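PDB 4ZAS: CalS13 from Micromonospora echinospora, which probably acts as a pyridoxal phosphate-dependent sugar aminotransferase, and binds dTDP-4-keto-6-deoxyglucose. Local coordinates for residues R129-N141 with V362-V375. Residues are numbered along the deposited sequence; the frame is centred on the assembly and turned at random.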
loop_
_atom_site.group_PDB
_atom_site.type_symbol
_atom_site.label_atom_id
_atom_site.label_comp_id
_atom_site.label_asym_id
_atom_site.label_seq_id
_atom_site.Cartn_x
_atom_site.Cartn_y
_atom_site.Cartn_z
ATOM N N ARG A 129 -10.232 17.675 -6.063
ATOM C CA ARG A 129 -9.853 18.220 -7.371
ATOM C C ARG A 129 -8.394 18.690 -7.380
ATOM O O ARG A 129 -7.911 19.262 -6.396
ATOM C CB ARG A 129 -10.736 19.413 -7.736
ATOM C CG ARG A 129 -12.161 19.082 -8.093
ATOM C CD ARG A 129 -12.988 20.370 -8.217
ATOM N NE ARG A 129 -14.377 20.105 -8.591
ATOM C CZ ARG A 129 -15.315 19.693 -7.738
ATOM N NH1 ARG A 129 -15.019 19.504 -6.454
ATOM N NH2 ARG A 129 -16.554 19.474 -8.163
ATOM N N ILE A 130 -7.703 18.454 -8.490
ATOM C CA ILE A 130 -6.376 19.020 -8.730
ATOM C C ILE A 130 -6.457 20.408 -9.401
ATOM O O ILE A 130 -7.175 20.563 -10.391
ATOM C CB ILE A 130 -5.538 18.074 -9.602
ATOM C CG1 ILE A 130 -5.085 16.860 -8.796
ATOM C CG2 ILE A 130 -4.342 18.805 -10.195
ATOM C CD1 ILE A 130 -4.255 15.878 -9.597
ATOM N N ARG A 131 -5.776 21.413 -8.839
ATOM C CA ARG A 131 -5.492 22.650 -9.577
ATOM C C ARG A 131 -3.974 22.854 -9.673
ATOM O O ARG A 131 -3.248 22.767 -8.677
ATOM C CB ARG A 131 -6.174 23.876 -8.970
ATOM C CG ARG A 131 -7.649 23.990 -9.317
ATOM C CD ARG A 131 -8.256 25.309 -8.849
ATOM N NE ARG A 131 -7.600 26.498 -9.389
ATOM C CZ ARG A 131 -7.681 27.705 -8.831
ATOM N NH1 ARG A 131 -8.370 27.877 -7.707
ATOM N NH2 ARG A 131 -7.058 28.736 -9.385
ATOM N N TRP A 132 -3.490 23.036 -10.896
ATOM C CA TRP A 132 -2.055 23.114 -11.119
ATOM C C TRP A 132 -1.504 24.486 -10.810
ATOM O O TRP A 132 -2.051 25.516 -11.215
ATOM C CB TRP A 132 -1.713 22.745 -12.552
ATOM C CG TRP A 132 -2.103 21.322 -12.953
ATOM C CD1 TRP A 132 -2.956 20.958 -13.963
ATOM C CD2 TRP A 132 -1.635 20.093 -12.366
ATOM N NE1 TRP A 132 -3.052 19.595 -14.032
ATOM C CE2 TRP A 132 -2.243 19.035 -13.078
ATOM C CE3 TRP A 132 -0.747 19.788 -11.328
ATOM C CZ2 TRP A 132 -2.003 17.692 -12.777
ATOM C CZ3 TRP A 132 -0.501 18.445 -11.029
ATOM C CH2 TRP A 132 -1.139 17.416 -11.746
ATOM N N VAL A 133 -0.392 24.495 -10.107
ATOM C CA VAL A 133 0.335 25.718 -9.934
ATOM C C VAL A 133 1.558 25.651 -10.843
ATOM O O VAL A 133 2.158 24.582 -11.018
ATOM C CB VAL A 133 0.694 25.930 -8.476
ATOM C CG1 VAL A 133 1.327 27.280 -8.286
ATOM C CG2 VAL A 133 -0.553 25.839 -7.663
ATOM N N ASP A 134 1.902 26.787 -11.447
ATOM C CA ASP A 134 3.028 26.848 -12.373
ATOM C C ASP A 134 4.314 26.527 -11.612
ATOM O O ASP A 134 4.350 26.485 -10.383
ATOM C CB ASP A 134 3.104 28.222 -13.060
ATOM C CG ASP A 134 3.882 28.197 -14.395
ATOM O OD1 ASP A 134 4.333 27.117 -14.815
ATOM O OD2 ASP A 134 4.000 29.262 -15.054
ATOM N N VAL A 135 5.353 26.261 -12.378
ATOM C CA VAL A 135 6.655 25.930 -11.857
ATOM C C VAL A 135 7.582 27.122 -12.060
ATOM O O VAL A 135 7.504 27.835 -13.061
ATOM C CB VAL A 135 7.194 24.652 -12.536
ATOM C CG1 VAL A 135 8.653 24.469 -12.268
ATOM C CG2 VAL A 135 6.411 23.440 -12.054
ATOM N N ASP A 136 8.418 27.369 -11.068
ATOM C CA ASP A 136 9.506 28.316 -11.190
ATOM C C ASP A 136 10.656 27.675 -11.989
ATOM O O ASP A 136 11.286 26.702 -11.548
ATOM C CB ASP A 136 9.949 28.760 -9.800
ATOM C CG ASP A 136 11.176 29.634 -9.823
ATOM O OD1 ASP A 136 11.558 30.121 -10.901
ATOM O OD2 ASP A 136 11.737 29.861 -8.733
ATOM N N PRO A 137 10.921 28.211 -13.188
ATOM C CA PRO A 137 11.905 27.631 -14.116
ATOM C C PRO A 137 13.347 27.624 -13.599
ATOM O O PRO A 137 14.185 26.970 -14.209
ATOM C CB PRO A 137 11.773 28.512 -15.366
ATOM C CG PRO A 137 11.111 29.738 -14.912
ATOM C CD PRO A 137 10.223 29.363 -13.773
ATOM N N ALA A 138 13.632 28.342 -12.515
ATOM C CA ALA A 138 14.982 28.374 -11.964
ATOM C C ALA A 138 15.213 27.255 -10.957
ATOM O O ALA A 138 16.351 26.816 -10.785
ATOM C CB ALA A 138 15.270 29.720 -11.317
ATOM N N THR A 139 14.146 26.815 -10.277
ATOM C CA THR A 139 14.256 25.797 -9.227
ATOM C C THR A 139 13.616 24.454 -9.599
ATOM O O THR A 139 13.870 23.438 -8.958
ATOM C CB THR A 139 13.590 26.269 -7.909
ATOM O OG1 THR A 139 12.208 26.557 -8.152
ATOM C CG2 THR A 139 14.248 27.522 -7.355
ATOM N N LEU A 140 12.780 24.474 -10.631
ATOM C CA LEU A 140 11.947 23.350 -11.022
ATOM C C LEU A 140 10.892 23.059 -9.950
ATOM O O LEU A 140 10.145 22.082 -10.062
ATOM C CB LEU A 140 12.804 22.111 -11.297
ATOM C CG LEU A 140 13.904 22.256 -12.353
ATOM C CD1 LEU A 140 14.701 20.977 -12.463
ATOM C CD2 LEU A 140 13.364 22.665 -13.729
ATOM N N ASN A 141 10.800 23.925 -8.936
ATOM C CA ASN A 141 9.762 23.797 -7.912
ATOM C C ASN A 141 8.592 24.756 -8.160
ATOM O O ASN A 141 8.613 25.532 -9.103
ATOM C CB ASN A 141 10.345 24.017 -6.506
ATOM C CG ASN A 141 11.249 22.877 -6.065
ATOM O OD1 ASN A 141 11.098 21.750 -6.526
ATOM N ND2 ASN A 141 12.179 23.161 -5.159
ATOM N N VAL A 362 -6.330 13.529 -16.383
ATOM C CA VAL A 362 -6.574 14.800 -15.716
ATOM C C VAL A 362 -6.766 15.921 -16.741
ATOM O O VAL A 362 -6.450 17.096 -16.476
ATOM C CB VAL A 362 -5.445 15.123 -14.748
ATOM C CG1 VAL A 362 -5.511 14.161 -13.565
ATOM C CG2 VAL A 362 -4.097 14.982 -15.435
ATOM N N ALA A 363 -7.353 15.569 -17.886
ATOM C CA ALA A 363 -7.552 16.534 -18.965
ATOM C C ALA A 363 -8.343 17.772 -18.538
ATOM O O ALA A 363 -8.186 18.854 -19.116
ATOM C CB ALA A 363 -8.247 15.865 -20.140
ATOM N N SER A 364 -9.215 17.607 -17.552
ATOM C CA SER A 364 -10.102 18.692 -17.144
ATOM C C SER A 364 -9.388 19.803 -16.367
ATOM O O SER A 364 -9.844 20.943 -16.374
ATOM C CB SER A 364 -11.265 18.132 -16.320
ATOM O OG SER A 364 -10.810 17.619 -15.080
ATOM N N ALA A 365 -8.274 19.486 -15.718
ATOM C CA ALA A 365 -7.580 20.475 -14.885
ATOM C C ALA A 365 -6.522 21.215 -15.673
ATOM O O ALA A 365 -5.773 22.023 -15.122
ATOM C CB ALA A 365 -6.952 19.821 -13.674
ATOM N N ARG A 366 -6.459 20.924 -16.963
ATOM C CA ARG A 366 -5.431 21.489 -17.816
ATOM C C ARG A 366 -5.625 23.002 -17.936
ATOM O O ARG A 366 -6.722 23.496 -18.197
ATOM C CB ARG A 366 -5.437 20.797 -19.179
ATOM C CG ARG A 366 -4.304 21.188 -20.113
ATOM C CD ARG A 366 -4.102 20.118 -21.177
ATOM N NE ARG A 366 -5.389 19.661 -21.704
ATOM C CZ ARG A 366 -6.082 20.262 -22.667
ATOM N NH1 ARG A 366 -5.636 21.389 -23.218
ATOM N NH2 ARG A 366 -7.243 19.745 -23.057
ATOM N N THR A 367 -4.537 23.716 -17.696
ATOM C CA THR A 367 -4.521 25.163 -17.601
ATOM C C THR A 367 -3.165 25.626 -18.132
ATOM O O THR A 367 -2.205 24.862 -18.105
ATOM C CB THR A 367 -4.745 25.620 -16.126
ATOM O OG1 THR A 367 -4.579 27.030 -16.017
ATOM C CG2 THR A 367 -3.748 24.974 -15.200
ATOM N N THR A 368 -3.066 26.854 -18.628
ATOM C CA THR A 368 -1.792 27.310 -19.183
ATOM C C THR A 368 -0.754 27.606 -18.101
ATOM O O THR A 368 -0.991 28.422 -17.207
ATOM C CB THR A 368 -1.967 28.565 -19.986
ATOM O OG1 THR A 368 -2.663 29.494 -19.152
ATOM C CG2 THR A 368 -2.801 28.302 -21.218
ATOM N N LEU A 369 0.401 26.952 -18.212
ATOM C CA LEU A 369 1.490 27.122 -17.257
ATOM C C LEU A 369 2.781 27.518 -18.000
ATOM O O LEU A 369 3.586 26.666 -18.378
ATOM C CB LEU A 369 1.690 25.837 -16.454
ATOM C CG LEU A 369 0.422 25.241 -15.838
ATOM C CD1 LEU A 369 0.631 23.775 -15.469
ATOM C CD2 LEU A 369 -0.032 26.044 -14.616
ATOM N N PRO A 370 2.971 28.825 -18.232
ATOM C CA PRO A 370 4.048 29.290 -19.117
ATOM C C PRO A 370 5.447 28.978 -18.571
ATOM O O PRO A 370 6.369 28.665 -19.335
ATOM C CB PRO A 370 3.800 30.799 -19.205
ATOM C CG PRO A 370 3.034 31.136 -17.976
ATOM C CD PRO A 370 2.189 29.940 -17.671
ATOM N N GLY A 371 5.600 29.060 -17.258
ATOM C CA GLY A 371 6.871 28.737 -16.651
ATOM C C GLY A 371 7.242 27.288 -16.911
ATOM O O GLY A 371 8.379 26.997 -17.287
ATOM N N LEU A 372 6.282 26.380 -16.729
ATOM C CA LEU A 372 6.531 24.960 -16.965
ATOM C C LEU A 372 6.794 24.739 -18.433
ATOM O O LEU A 372 7.701 23.997 -18.795
ATOM C CB LEU A 372 5.366 24.084 -16.475
ATOM C CG LEU A 372 5.543 22.572 -16.697
ATOM C CD1 LEU A 372 6.788 22.003 -16.022
ATOM C CD2 LEU A 372 4.319 21.838 -16.178
ATOM N N ASP A 373 6.022 25.413 -19.277
ATOM C CA ASP A 373 6.218 25.353 -20.728
ATOM C C ASP A 373 7.664 25.718 -21.091
ATOM O O ASP A 373 8.251 25.139 -21.996
ATOM C CB ASP A 373 5.224 26.290 -21.428
ATOM C CG ASP A 373 3.781 25.777 -21.367
ATOM O OD1 ASP A 373 3.567 24.571 -21.110
ATOM O OD2 ASP A 373 2.850 26.591 -21.539
ATOM N N ARG A 374 8.230 26.675 -20.359
ATOM C CA ARG A 374 9.557 27.192 -20.654
ATOM C C ARG A 374 10.687 26.195 -20.312
ATOM O O ARG A 374 11.793 26.321 -20.859
ATOM C CB ARG A 374 9.762 28.523 -19.913
ATOM C CG ARG A 374 10.789 29.421 -20.558
ATOM C CD ARG A 374 10.345 29.593 -22.004
ATOM N NE ARG A 374 11.180 30.471 -22.816
ATOM C CZ ARG A 374 11.238 30.389 -24.145
ATOM N NH1 ARG A 374 10.532 29.449 -24.764
ATOM N NH2 ARG A 374 12.005 31.218 -24.854
ATOM N N VAL A 375 10.425 25.209 -19.442
ATOM C CA VAL A 375 11.467 24.225 -19.089
ATOM C C VAL A 375 11.175 22.746 -19.434
ATOM O O VAL A 375 12.102 21.933 -19.471
ATOM C CB VAL A 375 11.818 24.295 -17.589
ATOM C CG1 VAL A 375 12.371 25.639 -17.251
ATOM C CG2 VAL A 375 10.621 23.968 -16.740
HETATM O O HOH W 1 -4.050 18.835 -16.295
#
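Ile130 meets the 362-375 segment through its backbone: the methyl of Ala365 sits 3.4 Å from Ile130 O. The side chain of Ile130 packs on the residue two further along, laying CG2 over the centre of one face of the Trp132 indole. Around that ring's edge, near its plane, come Val362 CG2 and the methyl of Thr367. With CG beside the backbone N (chi1 -61°), the indole reaches back toward 362-365, where its buried NE1 gives its hydrogen to a water at 2.6 Å that in turn donates to Val362 O. Strand 129-132 is an outermost strand of the seven-stranded mixed sheet in this chain, the large-domain sheet of the fold type I aminotransferases, paired on its inner side with strand 108-111. As the chain leaves this strand, Leu369 leans on it, setting CD1 3.9 Å from Trp132 CB and CD2 beside the backbone N of Asp134. Asp134 then reads the start of helix 370-375: OD2 takes Gly371 N at 2.7 Å and OD1 takes Leu372 N at 2.8 Å, each through its syn lone pair, while Val135 N also reaches OD1, from 42° above the carboxylate plane. This three-bond grip fixes the carboxylate's rotation, and the N-terminal end of the helix would be expected to stabilise its negative charge. An alanine here would leave the amides of Gly371 and Leu372 without their carboxylate mate and is likely to let the start of the helix shift away from the strand end. Further on, Val135 CG2 touches Leu372 CD1. Pro137 CB packs at 3.5 Å against Val375 CG1, and Leu140 brings CD2 to the other methyl, CG2, of that valine at 4.3 Å.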